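Local structure of fiber protein (Human adenovirus 14, 3F0Y) at residues A[28-33]-A[76-81]; A[95-100]-A[105-110]; A[156-161]-A[197-202]. The protein forms the trimeric knob at the tip of the adenovirus fiber, which is thought to attach the virus to receptors on the host cell. All coordinates share one frame; numbering follows the deposited sequence.

Contact 1 (A[28-33]-A[76-81])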
ATOM      1  N   CYS A  28     -14.070   5.302 -20.306  1.00 23.56           N
ATOM      2  CA  CYS A  28     -14.219   3.890 -19.983  1.00 23.75           C
ATOM      3  C   CYS A  28     -15.671   3.432 -20.102  1.00 23.86           C
ATOM      4  O   CYS A  28     -16.586   4.124 -19.655  1.00 23.88           O
ATOM      5  CB  CYS A  28     -13.703   3.640 -18.564  1.00 23.70           C
ATOM      6  SG  CYS A  28     -13.800   1.932 -18.009  1.00 23.64           S
ATOM      7  N   GLN A  29     -15.867   2.271 -20.723  1.00 24.17           N
ATOM      8  CA  GLN A  29     -17.170   1.613 -20.763  1.00 24.39           C
ATOM      9  C   GLN A  29     -17.137   0.418 -19.812  1.00 24.48           C
ATOM     10  O   GLN A  29     -16.737  -0.686 -20.189  1.00 24.32           O
ATOM     11  CB  GLN A  29     -17.517   1.170 -22.187  1.00 24.35           C
ATOM     12  CG  GLN A  29     -18.911   0.558 -22.315  1.00 24.47           C
ATOM     13  CD  GLN A  29     -19.306   0.265 -23.751  1.00 24.84           C
ATOM     14  OE1 GLN A  29     -18.825   0.904 -24.688  1.00 25.93           O
ATOM     15  NE2 GLN A  29     -20.193  -0.707 -23.929  1.00 25.54           N
ATOM     16  N   MET A  30     -17.551   0.659 -18.571  1.00 24.71           N
ATOM     17  CA  MET A  30     -17.504  -0.351 -17.520  1.00 24.99           C
ATOM     18  C   MET A  30     -18.622  -1.385 -17.650  1.00 25.31           C
ATOM     19  O   MET A  30     -18.366  -2.587 -17.607  1.00 25.28           O
ATOM     20  CB  MET A  30     -17.585   0.324 -16.147  1.00 24.78           C
ATOM     21  CG  MET A  30     -17.196  -0.578 -14.989  1.00 24.56           C
ATOM     22  SD  MET A  30     -15.424  -0.880 -14.917  1.00 23.18           S
ATOM     23  CE  MET A  30     -14.851   0.676 -14.241  1.00 22.62           C
ATOM     24  N   MET A  31     -19.857  -0.916 -17.802  1.00 25.76           N
ATOM     25  CA  MET A  31     -21.022  -1.804 -17.787  1.00 26.14           C
ATOM     26  C   MET A  31     -21.283  -2.432 -19.153  1.00 26.36           C
ATOM     27  O   MET A  31     -21.095  -1.792 -20.190  1.00 26.46           O
ATOM     28  CB  MET A  31     -22.265  -1.042 -17.336  1.00 26.19           C
ATOM     29  CG  MET A  31     -22.131  -0.394 -15.975  1.00 26.37           C
ATOM     30  SD  MET A  31     -23.661   0.378 -15.429  1.00 27.01           S
ATOM     31  CE  MET A  31     -23.858   1.675 -16.642  1.00 27.63           C
ATOM     32  N   ASP A  32     -21.730  -3.686 -19.140  1.00 26.73           N
ATOM     33  CA  ASP A  32     -22.063  -4.406 -20.370  1.00 26.77           C
ATOM     34  C   ASP A  32     -23.292  -3.781 -21.035  1.00 26.78           C
ATOM     35  O   ASP A  32     -23.359  -3.682 -22.264  1.00 27.05           O
ATOM     36  CB  ASP A  32     -22.312  -5.892 -20.073  1.00 27.05           C
ATOM     37  CG  ASP A  32     -22.049  -6.790 -21.278  1.00 27.44           C
ATOM     38  OD1 ASP A  32     -22.355  -6.385 -22.420  1.00 29.09           O
ATOM     39  OD2 ASP A  32     -21.536  -7.913 -21.078  1.00 29.46           O
ATOM     40  N   SER A  33     -24.248  -3.345 -20.218  1.00 26.66           N
ATOM     41  CA  SER A  33     -25.475  -2.715 -20.713  1.00 26.52           C
ATOM     42  C   SER A  33     -25.234  -1.378 -21.424  1.00 26.41           C
ATOM     43  O   SER A  33     -26.066  -0.947 -22.222  1.00 26.40           O
ATOM     44  CB  SER A  33     -26.465  -2.506 -19.564  1.00 26.54           C
ATOM     45  OG  SER A  33     -25.956  -1.587 -18.612  1.00 26.78           O
ATOM     46  N   PHE A  76     -18.659  -4.879 -10.987  1.00 19.50           N
ATOM     47  CA  PHE A  76     -18.273  -4.395 -12.303  1.00 19.41           C
ATOM     48  C   PHE A  76     -16.763  -4.491 -12.459  1.00 19.44           C
ATOM     49  O   PHE A  76     -16.015  -4.291 -11.498  1.00 19.31           O
ATOM     50  CB  PHE A  76     -18.778  -2.967 -12.547  1.00 19.01           C
ATOM     51  CG  PHE A  76     -18.378  -1.976 -11.488  1.00 18.70           C
ATOM     52  CD1 PHE A  76     -19.213  -1.711 -10.413  1.00 18.46           C
ATOM     53  CD2 PHE A  76     -17.178  -1.283 -11.584  1.00 18.44           C
ATOM     54  CE1 PHE A  76     -18.853  -0.789  -9.441  1.00 18.66           C
ATOM     55  CE2 PHE A  76     -16.811  -0.359 -10.616  1.00 18.24           C
ATOM     56  CZ  PHE A  76     -17.651  -0.111  -9.545  1.00 18.32           C
ATOM     57  N   THR A  77     -16.330  -4.817 -13.672  1.00 19.63           N
ATOM     58  CA  THR A  77     -14.934  -5.126 -13.938  1.00 19.81           C
ATOM     59  C   THR A  77     -14.369  -4.229 -15.030  1.00 20.05           C
ATOM     60  O   THR A  77     -14.990  -4.048 -16.077  1.00 19.92           O
ATOM     61  CB  THR A  77     -14.771  -6.595 -14.364  1.00 19.83           C
ATOM     62  OG1 THR A  77     -15.252  -7.447 -13.319  1.00 20.10           O
ATOM     63  CG2 THR A  77     -13.307  -6.923 -14.650  1.00 19.59           C
ATOM     64  N   ALA A  78     -13.199  -3.658 -14.761  1.00 20.17           N
ATOM     65  CA  ALA A  78     -12.417  -2.963 -15.772  1.00 20.35           C
ATOM     66  C   ALA A  78     -11.417  -3.969 -16.324  1.00 20.46           C
ATOM     67  O   ALA A  78     -10.484  -4.365 -15.627  1.00 20.65           O
ATOM     68  CB  ALA A  78     -11.702  -1.770 -15.168  1.00 20.27           C
ATOM     69  N   GLU A  79     -11.637  -4.400 -17.564  1.00 20.70           N
ATOM     70  CA  GLU A  79     -10.745  -5.333 -18.240  1.00 20.89           C
ATOM     71  C   GLU A  79      -9.800  -4.551 -19.141  1.00 20.90           C
ATOM     72  O   GLU A  79     -10.242  -3.859 -20.057  1.00 20.71           O
ATOM     73  CB  GLU A  79     -11.543  -6.322 -19.087  1.00 21.02           C
ATOM     74  CG  GLU A  79     -12.411  -7.279 -18.291  1.00 21.51           C
ATOM     75  CD  GLU A  79     -13.033  -8.346 -19.167  1.00 21.65           C
ATOM     76  OE1 GLU A  79     -13.630  -7.990 -20.205  1.00 23.33           O
ATOM     77  OE2 GLU A  79     -12.925  -9.543 -18.825  1.00 23.53           O
ATOM     78  N   LEU A  80      -8.501  -4.662 -18.873  1.00 20.90           N
ATOM     79  CA  LEU A  80      -7.486  -3.948 -19.639  1.00 20.97           C
ATOM     80  C   LEU A  80      -6.605  -4.958 -20.360  1.00 20.95           C
ATOM     81  O   LEU A  80      -5.899  -5.739 -19.724  1.00 20.89           O
ATOM     82  CB  LEU A  80      -6.641  -3.062 -18.721  1.00 20.94           C
ATOM     83  CG  LEU A  80      -7.411  -2.151 -17.759  1.00 20.97           C
ATOM     84  CD1 LEU A  80      -6.438  -1.347 -16.916  1.00 20.92           C
ATOM     85  CD2 LEU A  80      -8.367  -1.228 -18.506  1.00 20.88           C
ATOM     86  N   PHE A  81      -6.668  -4.942 -21.688  1.00 21.07           N
ATOM     87  CA  PHE A  81      -5.888  -5.846 -22.523  1.00 21.12           C
ATOM     88  C   PHE A  81      -4.815  -5.061 -23.262  1.00 21.21           C
ATOM     89  O   PHE A  81      -5.076  -3.972 -23.776  1.00 21.14           O
ATOM     90  CB  PHE A  81      -6.800  -6.566 -23.515  1.00 21.20           C
ATOM     91  CG  PHE A  81      -7.883  -7.375 -22.856  1.00 21.15           C
ATOM     92  CD1 PHE A  81      -9.194  -6.923 -22.832  1.00 21.14           C
ATOM     93  CD2 PHE A  81      -7.583  -8.577 -22.235  1.00 21.33           C
ATOM     94  CE1 PHE A  81     -10.190  -7.665 -22.213  1.00 21.21           C
ATOM     95  CE2 PHE A  81      -8.571  -9.325 -21.617  1.00 21.36           C
ATOM     96  CZ  PHE A  81      -9.879  -8.869 -21.606  1.00 21.25           C
TER
HETATM   97  O   HOH W   1     -18.381  -5.306 -15.697  1.00 19.47           O
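Met30, in the loop 28-33, lays its side chain against the start of segment 76-81 and makes nearly all of the contact. The closest alpha carbons are those of Met30 and Ala78. From CB, the chain leaves with CG anti to the backbone N (chi1 -165°), and this swings the thioether across to the strand. CG is the first atom to touch, lying 3.5 Å from Phe76 CD2 and 3.8 Å from Phe76 CB, at a slant to the ring. The next bend, at chi2 (73°), brings the sulfur onto the backbone of the strand: SD is 3.4 Å from Thr77 O and 3.6 Å from Ala78 N, with the methyl of Ala78 alongside. The same sulfur sits at the rim of the Phe76 ring, a Met-aromatic contact of the edge kind. A further bend at chi3 turns the tip back, so that Met30 CE stays 4.0 Å from Phe76 CD2 and close to the Ala78 methyl. The backbones are linked by one water, which accepts from Thr77 N at 2.9 Å and gives a weak bond to Met30 O. Thr77 itself points away and bonds through its hydroxyl to Thr176. Around this spot, Asp38 receives the backbone N-H groups of Met30 and Met31. Met30 also touches Phe65 of helix 63-66, Trp177 of strand 171-180 and Cys39 of strand 39-48, so it sits where edge strand 73-82 of one sheet comes near strand 39-48 of the other.

Contact 2 (A[95-100]-A[105-110])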
ATOM      1  N   LEU A  95     -11.335   0.368 -20.881  1.00 22.85           N
ATOM      2  CA  LEU A  95     -10.724   1.671 -21.129  1.00 22.80           C
ATOM      3  C   LEU A  95     -10.564   1.872 -22.632  1.00 22.73           C
ATOM      4  O   LEU A  95      -9.950   1.046 -23.308  1.00 22.43           O
ATOM      5  CB  LEU A  95      -9.361   1.758 -20.436  1.00 22.78           C
ATOM      6  CG  LEU A  95      -8.576   3.069 -20.555  1.00 22.76           C
ATOM      7  CD1 LEU A  95      -9.332   4.234 -19.938  1.00 22.67           C
ATOM      8  CD2 LEU A  95      -7.206   2.910 -19.906  1.00 22.81           C
ATOM      9  N   LYS A  96     -11.114   2.971 -23.142  1.00 22.83           N
ATOM     10  CA  LYS A  96     -11.167   3.227 -24.584  1.00 22.96           C
ATOM     11  C   LYS A  96     -10.163   4.276 -25.062  1.00 23.13           C
ATOM     12  O   LYS A  96     -10.062   4.532 -26.262  1.00 23.34           O
ATOM     13  CB  LYS A  96     -12.584   3.650 -24.983  1.00 22.83           C
ATOM     14  CG  LYS A  96     -13.663   2.634 -24.621  1.00 22.61           C
ATOM     15  CD  LYS A  96     -13.365   1.264 -25.210  1.00 22.34           C
ATOM     16  CE  LYS A  96     -14.529   0.312 -25.056  1.00 22.28           C
ATOM     17  NZ  LYS A  96     -14.203  -1.009 -25.659  1.00 21.87           N
ATOM     18  N   THR A  97      -9.431   4.876 -24.125  1.00 23.34           N
ATOM     19  CA  THR A  97      -8.377   5.832 -24.443  1.00 23.31           C
ATOM     20  C   THR A  97      -7.035   5.234 -24.022  1.00 23.40           C
ATOM     21  O   THR A  97      -6.886   4.812 -22.875  1.00 23.48           O
ATOM     22  CB  THR A  97      -8.590   7.159 -23.698  1.00 23.39           C
ATOM     23  OG1 THR A  97      -9.885   7.684 -24.015  1.00 23.88           O
ATOM     24  CG2 THR A  97      -7.522   8.175 -24.087  1.00 23.35           C
ATOM     25  N   PRO A  98      -6.052   5.193 -24.944  1.00 23.31           N
ATOM     26  CA  PRO A  98      -4.742   4.653 -24.579  1.00 23.21           C
ATOM     27  C   PRO A  98      -4.090   5.404 -23.420  1.00 23.13           C
ATOM     28  O   PRO A  98      -4.350   6.593 -23.223  1.00 23.18           O
ATOM     29  CB  PRO A  98      -3.911   4.839 -25.853  1.00 23.23           C
ATOM     30  CG  PRO A  98      -4.892   4.975 -26.946  1.00 23.33           C
ATOM     31  CD  PRO A  98      -6.092   5.626 -26.352  1.00 23.39           C
ATOM     32  N   LEU A  99      -3.260   4.701 -22.658  1.00 23.01           N
ATOM     33  CA  LEU A  99      -2.465   5.328 -21.613  1.00 22.94           C
ATOM     34  C   LEU A  99      -1.253   6.001 -22.246  1.00 22.88           C
ATOM     35  O   LEU A  99      -0.793   5.596 -23.316  1.00 22.93           O
ATOM     36  CB  LEU A  99      -1.993   4.291 -20.592  1.00 22.91           C
ATOM     37  CG  LEU A  99      -3.067   3.459 -19.890  1.00 22.92           C
ATOM     38  CD1 LEU A  99      -2.422   2.314 -19.122  1.00 22.86           C
ATOM     39  CD2 LEU A  99      -3.911   4.328 -18.966  1.00 22.71           C
ATOM     40  N   ASN A 100      -0.749   7.031 -21.580  1.00 22.69           N
ATOM     41  CA  ASN A 100       0.510   7.656 -21.965  1.00 22.69           C
ATOM     42  C   ASN A 100       1.222   8.167 -20.716  1.00 22.64           C
ATOM     43  O   ASN A 100       0.738   7.978 -19.596  1.00 22.51           O
ATOM     44  CB  ASN A 100       0.267   8.782 -22.977  1.00 22.62           C
ATOM     45  CG  ASN A 100       1.427   8.957 -23.952  1.00 22.67           C
ATOM     46  OD1 ASN A 100       2.564   9.196 -23.545  1.00 22.73           O
ATOM     47  ND2 ASN A 100       1.139   8.843 -25.242  1.00 22.40           N
ATOM     48  N   GLN A 105      -0.875  17.360 -15.204  1.00 23.68           N
ATOM     49  CA  GLN A 105      -2.015  16.577 -14.718  1.00 23.80           C
ATOM     50  C   GLN A 105      -2.676  15.761 -15.831  1.00 24.00           C
ATOM     51  O   GLN A 105      -3.697  15.106 -15.603  1.00 23.92           O
ATOM     52  CB  GLN A 105      -3.053  17.504 -14.078  1.00 23.77           C
ATOM     53  CG  GLN A 105      -2.519  18.307 -12.901  1.00 23.70           C
ATOM     54  CD  GLN A 105      -2.102  17.428 -11.739  1.00 23.55           C
ATOM     55  OE1 GLN A 105      -0.948  17.453 -11.310  1.00 23.53           O
ATOM     56  NE2 GLN A 105      -3.036  16.637 -11.232  1.00 22.89           N
ATOM     57  N   ASN A 106      -2.083  15.791 -17.022  1.00 24.15           N
ATOM     58  CA  ASN A 106      -2.653  15.156 -18.203  1.00 24.37           C
ATOM     59  C   ASN A 106      -1.728  14.090 -18.761  1.00 24.50           C
ATOM     60  O   ASN A 106      -0.611  13.907 -18.275  1.00 24.55           O
ATOM     61  CB  ASN A 106      -2.911  16.214 -19.277  1.00 24.43           C
ATOM     62  CG  ASN A 106      -3.728  17.379 -18.761  1.00 24.69           C
ATOM     63  OD1 ASN A 106      -4.701  17.195 -18.029  1.00 24.99           O
ATOM     64  ND2 ASN A 106      -3.335  18.589 -19.143  1.00 25.35           N
ATOM     65  N   MET A 107      -2.201  13.389 -19.786  1.00 24.73           N
ATOM     66  CA  MET A 107      -1.376  12.433 -20.509  1.00 24.91           C
ATOM     67  C   MET A 107      -0.481  13.165 -21.502  1.00 25.20           C
ATOM     68  O   MET A 107      -0.869  14.196 -22.055  1.00 25.15           O
ATOM     69  CB  MET A 107      -2.249  11.445 -21.278  1.00 24.88           C
ATOM     70  CG  MET A 107      -3.119  10.569 -20.411  1.00 24.76           C
ATOM     71  SD  MET A 107      -4.064   9.401 -21.403  1.00 24.62           S
ATOM     72  CE  MET A 107      -5.268  10.500 -22.146  1.00 24.60           C
ATOM     73  N   ALA A 108       0.713  12.622 -21.726  1.00 25.50           N
ATOM     74  CA  ALA A 108       1.567  13.070 -22.822  1.00 25.81           C
ATOM     75  C   ALA A 108       0.967  12.586 -24.140  1.00 26.08           C
ATOM     76  O   ALA A 108       0.124  11.687 -24.150  1.00 26.14           O
ATOM     77  CB  ALA A 108       2.980  12.540 -22.652  1.00 25.79           C
ATOM     78  N   THR A 109       1.400  13.185 -25.246  1.00 26.41           N
ATOM     79  CA  THR A 109       0.850  12.870 -26.569  1.00 26.63           C
ATOM     80  C   THR A 109       1.819  12.121 -27.489  1.00 26.87           C
ATOM     81  O   THR A 109       1.410  11.609 -28.531  1.00 27.11           O
ATOM     82  CB  THR A 109       0.393  14.153 -27.284  1.00 26.75           C
ATOM     83  OG1 THR A 109       1.443  15.127 -27.236  1.00 27.00           O
ATOM     84  CG2 THR A 109      -0.851  14.721 -26.618  1.00 26.91           C
ATOM     85  N   GLY A 110       3.094  12.051 -27.110  1.00 26.95           N
ATOM     86  CA  GLY A 110       4.108  11.409 -27.943  1.00 26.96           C
ATOM     87  C   GLY A 110       4.137   9.896 -27.820  1.00 27.04           C
ATOM     88  O   GLY A 110       3.178   9.274 -27.355  1.00 27.21           O
TER
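Asn100 and Met107 face each other at the open end of a small antiparallel β-hairpin, strands 102-103 and 106-107, with their CA atoms 5.3 Å apart. A backbone hydrogen bond between His101 and Ala108 sits beside them, and beyond it the two chains diverge, their touching parts running 71° apart. The polar part of the contact belongs to Asn100. Its ND2 donates to Gly110 O at 3.0 Å, a nearly straight bond (175° at the hydrogen) with the acceptor lying in the amide plane; the donor stands somewhat tilted from the carbonyl plane of Gly110. This bond, with a second one that OD1 makes just beyond the segments, holds the amide in its rotation. Ala108 O also crowds the side chain, 3.0 Å from Asn100 CG, but the angle to ND2 is too poor for a further hydrogen bond.

Van der Waals contacts are made by Met107, which reaches back over the loop 95-100. CG lies anti to the carbonyl carbon (chi1 -64°), and the chain runs straight through chi2, which brings SD to 3.4 Å from Pro98 O. A bend at chi3 then turns the methyl, and CE lies 3.8 Å from Thr97 CG2, the two side chains meeting at a slant. Nearer the backbone, the CB atoms of Asn100 and Met107 pack at 4.0 Å. The hairpin is held to the N-terminal strand as well, through Trp18, whose indole N-H bonds to Asn106 O, while Gln105 packs on Arg205 of the second subunit. Over the same face of the amide as Ala108 O, Ala108 CB lies 3.5 Å from Asn100 OD1.

Contact 3 (A[156-161]-A[197-202])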
ATOM      1  N   ILE A 156     -12.271  -5.324  -3.847  1.00 18.43           N
ATOM      2  CA  ILE A 156     -11.595  -5.279  -5.136  1.00 18.52           C
ATOM      3  C   ILE A 156     -10.812  -6.561  -5.360  1.00 18.55           C
ATOM      4  O   ILE A 156     -10.064  -7.005  -4.489  1.00 18.57           O
ATOM      5  CB  ILE A 156     -10.643  -4.080  -5.254  1.00 18.49           C
ATOM      6  CG1 ILE A 156     -11.417  -2.775  -5.078  1.00 18.68           C
ATOM      7  CG2 ILE A 156      -9.942  -4.091  -6.614  1.00 18.48           C
ATOM      8  CD1 ILE A 156     -10.570  -1.539  -5.257  1.00 18.65           C
ATOM      9  N   SER A 157     -11.010  -7.153  -6.532  1.00 18.60           N
ATOM     10  CA  SER A 157     -10.248  -8.307  -6.971  1.00 18.72           C
ATOM     11  C   SER A 157      -9.538  -7.917  -8.256  1.00 18.71           C
ATOM     12  O   SER A 157     -10.164  -7.414  -9.188  1.00 18.90           O
ATOM     13  CB  SER A 157     -11.180  -9.493  -7.218  1.00 18.74           C
ATOM     14  OG  SER A 157     -10.448 -10.661  -7.540  1.00 19.83           O
ATOM     15  N   VAL A 158      -8.225  -8.124  -8.290  1.00 18.68           N
ATOM     16  CA  VAL A 158      -7.442  -7.926  -9.498  1.00 18.68           C
ATOM     17  C   VAL A 158      -6.912  -9.279  -9.954  1.00 18.77           C
ATOM     18  O   VAL A 158      -6.391 -10.048  -9.147  1.00 18.64           O
ATOM     19  CB  VAL A 158      -6.263  -6.961  -9.260  1.00 18.66           C
ATOM     20  CG1 VAL A 158      -5.425  -6.812 -10.525  1.00 18.45           C
ATOM     21  CG2 VAL A 158      -6.769  -5.612  -8.788  1.00 18.60           C
ATOM     22  N   MET A 159      -7.078  -9.579 -11.239  1.00 18.82           N
ATOM     23  CA  MET A 159      -6.451 -10.748 -11.835  1.00 18.97           C
ATOM     24  C   MET A 159      -5.509 -10.277 -12.931  1.00 18.92           C
ATOM     25  O   MET A 159      -5.917  -9.561 -13.845  1.00 18.75           O
ATOM     26  CB  MET A 159      -7.484 -11.719 -12.410  1.00 18.92           C
ATOM     27  CG  MET A 159      -6.881 -13.071 -12.787  1.00 18.98           C
ATOM     28  SD  MET A 159      -8.078 -14.283 -13.378  1.00 19.65           S
ATOM     29  CE  MET A 159      -8.506 -13.587 -14.971  1.00 19.09           C
ATOM     30  N   LEU A 160      -4.247 -10.673 -12.820  1.00 19.04           N
ATOM     31  CA  LEU A 160      -3.237 -10.327 -13.808  1.00 19.34           C
ATOM     32  C   LEU A 160      -3.059 -11.486 -14.775  1.00 19.52           C
ATOM     33  O   LEU A 160      -2.909 -12.630 -14.353  1.00 19.66           O
ATOM     34  CB  LEU A 160      -1.911 -10.012 -13.119  1.00 19.17           C
ATOM     35  CG  LEU A 160      -1.977  -8.905 -12.066  1.00 18.85           C
ATOM     36  CD1 LEU A 160      -0.626  -8.725 -11.401  1.00 18.62           C
ATOM     37  CD2 LEU A 160      -2.454  -7.600 -12.680  1.00 18.54           C
ATOM     38  N   ASN A 161      -3.081 -11.179 -16.071  1.00 19.88           N
ATOM     39  CA  ASN A 161      -2.884 -12.174 -17.124  1.00 20.30           C
ATOM     40  C   ASN A 161      -3.859 -13.355 -16.995  1.00 20.76           C
ATOM     41  O   ASN A 161      -5.064 -13.160 -17.145  1.00 20.92           O
ATOM     42  CB  ASN A 161      -1.413 -12.609 -17.159  1.00 20.13           C
ATOM     43  CG  ASN A 161      -0.476 -11.461 -17.505  1.00 19.70           C
ATOM     44  OD1 ASN A 161      -0.886 -10.473 -18.114  1.00 18.87           O
ATOM     45  ND2 ASN A 161       0.787 -11.586 -17.114  1.00 18.95           N
ATOM     46  N   SER A 197     -12.798   5.194  -3.881  1.00 17.14           N
ATOM     47  CA  SER A 197     -11.549   5.753  -3.378  1.00 16.89           C
ATOM     48  C   SER A 197     -10.392   5.020  -4.053  1.00 16.64           C
ATOM     49  O   SER A 197     -10.557   3.879  -4.485  1.00 16.55           O
ATOM     50  CB  SER A 197     -11.459   5.630  -1.855  1.00 16.90           C
ATOM     51  OG  SER A 197     -11.498   4.279  -1.437  1.00 16.84           O
ATOM     52  N   PRO A 198      -9.221   5.671  -4.157  1.00 16.50           N
ATOM     53  CA  PRO A 198      -8.117   5.034  -4.870  1.00 16.47           C
ATOM     54  C   PRO A 198      -7.708   3.703  -4.253  1.00 16.31           C
ATOM     55  O   PRO A 198      -7.605   3.592  -3.030  1.00 16.13           O
ATOM     56  CB  PRO A 198      -6.977   6.050  -4.743  1.00 16.48           C
ATOM     57  CG  PRO A 198      -7.626   7.337  -4.412  1.00 16.63           C
ATOM     58  CD  PRO A 198      -8.848   6.995  -3.632  1.00 16.46           C
ATOM     59  N   PHE A 199      -7.509   2.700  -5.101  1.00 16.19           N
ATOM     60  CA  PHE A 199      -6.931   1.437  -4.672  1.00 16.23           C
ATOM     61  C   PHE A 199      -5.528   1.333  -5.243  1.00 16.12           C
ATOM     62  O   PHE A 199      -5.336   1.458  -6.454  1.00 15.74           O
ATOM     63  CB  PHE A 199      -7.776   0.259  -5.149  1.00 16.27           C
ATOM     64  CG  PHE A 199      -7.178  -1.082  -4.821  1.00 16.10           C
ATOM     65  CD1 PHE A 199      -6.876  -1.416  -3.506  1.00 16.17           C
ATOM     66  CD2 PHE A 199      -6.918  -2.008  -5.822  1.00 16.01           C
ATOM     67  CE1 PHE A 199      -6.321  -2.648  -3.196  1.00 16.17           C
ATOM     68  CE2 PHE A 199      -6.368  -3.249  -5.516  1.00 16.29           C
ATOM     69  CZ  PHE A 199      -6.069  -3.568  -4.202  1.00 16.08           C
ATOM     70  N   THR A 200      -4.554   1.117  -4.363  1.00 16.18           N
ATOM     71  CA  THR A 200      -3.174   0.911  -4.780  1.00 16.30           C
ATOM     72  C   THR A 200      -2.791  -0.549  -4.599  1.00 16.36           C
ATOM     73  O   THR A 200      -2.933  -1.102  -3.510  1.00 16.25           O
ATOM     74  CB  THR A 200      -2.200   1.792  -3.986  1.00 16.30           C
ATOM     75  OG1 THR A 200      -2.548   3.168  -4.173  1.00 16.80           O
ATOM     76  CG2 THR A 200      -0.767   1.570  -4.461  1.00 16.25           C
ATOM     77  N   PHE A 201      -2.324  -1.170  -5.677  1.00 16.42           N
ATOM     78  CA  PHE A 201      -1.773  -2.514  -5.607  1.00 16.69           C
ATOM     79  C   PHE A 201      -0.446  -2.579  -6.338  1.00 16.87           C
ATOM     80  O   PHE A 201      -0.084  -1.663  -7.083  1.00 16.97           O
ATOM     81  CB  PHE A 201      -2.756  -3.561  -6.145  1.00 16.70           C
ATOM     82  CG  PHE A 201      -3.104  -3.397  -7.598  1.00 16.79           C
ATOM     83  CD1 PHE A 201      -2.507  -4.195  -8.564  1.00 16.75           C
ATOM     84  CD2 PHE A 201      -4.057  -2.469  -7.996  1.00 16.87           C
ATOM     85  CE1 PHE A 201      -2.841  -4.058  -9.906  1.00 16.70           C
ATOM     86  CE2 PHE A 201      -4.394  -2.326  -9.336  1.00 16.89           C
ATOM     87  CZ  PHE A 201      -3.785  -3.122 -10.291  1.00 16.76           C
ATOM     88  N   TYR A 202       0.272  -3.671  -6.103  1.00 17.00           N
ATOM     89  CA  TYR A 202       1.616  -3.842  -6.633  0.50 17.10           C
ATOM     90  C   TYR A 202       1.733  -5.164  -7.377  1.00 17.12           C
ATOM     91  O   TYR A 202       1.091  -6.150  -7.020  1.00 17.12           O
ATOM     92  CB  TYR A 202       2.639  -3.775  -5.496  0.50 17.26           C
ATOM     93  CG  TYR A 202       2.368  -2.648  -4.527  0.50 17.41           C
ATOM     94  CD1 TYR A 202       3.080  -1.454  -4.594  0.50 17.48           C
ATOM     95  CD2 TYR A 202       1.374  -2.765  -3.558  0.50 17.46           C
ATOM     96  CE1 TYR A 202       2.818  -0.418  -3.711  0.50 17.51           C
ATOM     97  CE2 TYR A 202       1.107  -1.741  -2.675  0.50 17.51           C
ATOM     98  CZ  TYR A 202       1.829  -0.571  -2.755  0.50 17.53           C
ATOM     99  OH  TYR A 202       1.556   0.444  -1.872  0.50 18.01           O
TER
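Ile156 and Val158 project from strand 151-160 toward Phe199 and Phe201 of strand 199-204, and the four side chains interlock without any hydrogen bond between the segments. The strand axes pass 10.0 Å apart, crossing at -33°, a spacing that leaves room for two layers of side chains. Ile156 forms the first bump. Its CD1 presses into the base of Phe199, 3.3 Å from CB and 3.5 Å from CG, a tight fit, while its CG2 lies over the same face, 3.8 Å from Phe199 CD2. The isoleucine thus covers one face of Phe199, offset toward the rim, and the two side chains slide past each other. Phe199 can lie this way because CG stands anti to its backbone N (chi1 176°).

Val158 forms the second bump, and it fits into the angle between the two rings. Its CG2 meets the edge of Phe199, 4.1 Å from CE2, and also sits squarely over the face of Phe201, 4.1 Å from the ring centroid and 9° off the normal, a CH-pi contact. The other branch, CG1, stands over the same face, displaced toward its CE1-CZ border, 3.8 Å from Phe201 CE1. Val158 and Phe201 come from opposite directions, and the ring presents its face to the methyl. Tyr202 joins by its hydroxyl to Tyr202 of both neighbouring subunits, which places this strand close to where the three subunits meet. Facing sheets meshed through alternate inward residues, crossed at a shallow angle, are typical of a β-sandwich, here that of the adenovirus fiber knob.

Contacts 1 and 3 are buried, whereas contact 2 lies at the surface of the chain. Contacts 1 and 3 reach the same sheet: contact 1 covers its edge strand 73-82 with a loop, and contact 3 joins its strand 151-160 to the opposing sheet. They do not touch, their nearest atoms being about 6 Å apart. Contact 2 borders contact 1 through Leu95, which packs on Leu80 (Leu95 CB to Leu80 CD2, 3.7 Å). The chemistry follows the place: hydrocarbon against aromatic ring in contact 3, a thioether on ring and backbone with a bridging water in contact 1, and a side-chain amide hydrogen bond in contact 2.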